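Local coordinates for putative uncharacterized protein (Chaetomium thermophilum, PDB 5NNP) that carries a HYPK-type UBA domain and binds an N-terminal acetyltransferase-like protein, whose activity it probably modulates, at residues G34-I37 with K38-A42. Sequence-based numbering, arbitrary orientation.
Sequences GDAI and KAMKA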
loop_
_atom_site.group_PDB
_atom_site.type_symbol
_atom_site.label_atom_id
_atom_site.label_comp_id
_atom_site.label_asym_id
_atom_site.label_seq_id
_atom_site.Cartn_x
_atom_site.Cartn_y
_atom_site.Cartn_z
ATOM N N GLY C 34 -38.120 -13.189 2.176
ATOM C CA GLY C 34 -38.279 -14.358 1.338
ATOM C C GLY C 34 -38.831 -14.076 -0.050
ATOM O O GLY C 34 -39.260 -14.999 -0.738
ATOM N N ASP C 35 -38.830 -12.812 -0.469
ATOM C CA ASP C 35 -39.268 -12.459 -1.821
ATOM C C ASP C 35 -38.086 -12.542 -2.791
ATOM O O ASP C 35 -37.299 -11.592 -2.919
ATOM C CB ASP C 35 -39.896 -11.060 -1.842
ATOM C CG ASP C 35 -40.540 -10.720 -3.181
ATOM O OD1 ASP C 35 -40.228 -11.386 -4.187
ATOM O OD2 ASP C 35 -41.353 -9.771 -3.238
ATOM N N ALA C 36 -37.980 -13.677 -3.476
ATOM C CA ALA C 36 -36.855 -13.960 -4.363
ATOM C C ALA C 36 -36.723 -12.954 -5.504
ATOM O O ALA C 36 -35.605 -12.552 -5.856
ATOM C CB ALA C 36 -36.973 -15.366 -4.926
ATOM N N ILE C 37 -37.857 -12.557 -6.081
ATOM C CA ILE C 37 -37.854 -11.604 -7.182
ATOM C C ILE C 37 -37.438 -10.226 -6.691
ATOM O O ILE C 37 -36.784 -9.472 -7.415
ATOM C CB ILE C 37 -39.222 -11.506 -7.856
ATOM C CG1 ILE C 37 -39.642 -12.869 -8.402
ATOM C CG2 ILE C 37 -39.204 -10.467 -8.978
ATOM C CD1 ILE C 37 -40.952 -12.823 -9.140
ATOM N N LYS C 38 -37.801 -9.898 -5.454
ATOM C CA LYS C 38 -37.366 -8.635 -4.884
ATOM C C LYS C 38 -35.870 -8.717 -4.578
ATOM O O LYS C 38 -35.106 -7.800 -4.903
ATOM C CB LYS C 38 -38.170 -8.288 -3.631
ATOM C CG LYS C 38 -37.953 -6.871 -3.138
ATOM C CD LYS C 38 -38.493 -6.695 -1.724
ATOM C CE LYS C 38 -38.033 -5.377 -1.113
ATOM N NZ LYS C 38 -38.403 -5.296 0.323
ATOM N N ALA C 39 -35.441 -9.823 -3.978
ATOM C CA ALA C 39 -34.032 -9.976 -3.604
ATOM C C ALA C 39 -33.097 -9.957 -4.826
ATOM O O ALA C 39 -32.072 -9.279 -4.813
ATOM C CB ALA C 39 -33.834 -11.258 -2.803
ATOM N N MET C 40 -33.452 -10.691 -5.879
ATOM C CA MET C 40 -32.637 -10.725 -7.095
ATOM C C MET C 40 -32.543 -9.356 -7.778
ATOM O O MET C 40 -31.489 -8.975 -8.290
ATOM C CB MET C 40 -33.193 -11.750 -8.090
ATOM C CG MET C 40 -32.971 -13.215 -7.710
ATOM S SD MET C 40 -33.481 -14.340 -9.023
ATOM C CE MET C 40 -35.258 -14.326 -8.853
ATOM N N LYS C 41 -33.648 -8.618 -7.795
ATOM C CA LYS C 41 -33.645 -7.292 -8.398
ATOM C C LYS C 41 -32.763 -6.323 -7.599
ATOM O O LYS C 41 -32.063 -5.490 -8.170
ATOM C CB LYS C 41 -35.069 -6.748 -8.502
ATOM C CG LYS C 41 -35.942 -7.426 -9.545
ATOM C CD LYS C 41 -37.273 -6.699 -9.652
ATOM C CE LYS C 41 -38.081 -7.140 -10.849
ATOM N NZ LYS C 41 -39.195 -6.186 -11.077
ATOM N N ALA C 42 -32.805 -6.440 -6.274
ATOM C CA ALA C 42 -32.026 -5.572 -5.393
ATOM C C ALA C 42 -30.529 -5.816 -5.559
ATOM O O ALA C 42 -29.737 -4.879 -5.683
ATOM C CB ALA C 42 -32.440 -5.788 -3.940
#
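One face of the Asp35 carboxylate is turned to Lys38, whose backbone N and CB both lie above the same side of the plane. Lys38 CB sits almost directly over Asp35 CG, 3.4 Å away. Lys38 N donates to Asp35 OD1 at 3.1 Å, and because it stands 74° out of the carboxylate plane, the oxygen is met from above. Asp35 CG lies anti to its own backbone N (chi1 -172°) and beside the carbonyl carbon, which swings the acid over the first turn of helix 36-43 as its N-cap. Its backbone O meanwhile accepts from Ala39 N at 2.8 Å, and the same residue thus grips the helix start through side chain and main chain.

The alpha-helical bonding continues with Met40 N to Ala36 O at 2.8 Å, and with a longer bond from Lys41 N to Ile37 O (3.3 Å). Met40, bent at its last torsion, brings CE within 4.4 Å of Ala36 CB; these two side chains reach Leu13, Leu14 and Asp10 of helix 8-18, joining the third helix of the UBA bundle to the first. Ile37 CG2 lies 4.0 Å from Lys41 CE, the two side chains side by side and pointing the same way, along a surface that packs on Glu733 and Glu738 of the acetyltransferase-like chain.

An alanine in place of Asp35 would probably leave Lys38 N without its capping acceptor and fray the helix start. With Asp35 OD2 and Lys38 NZ 6.4 Å apart, their opposite charges could act only at a distance; the positive end of the helix dipole would also be expected to favour the ionised acid.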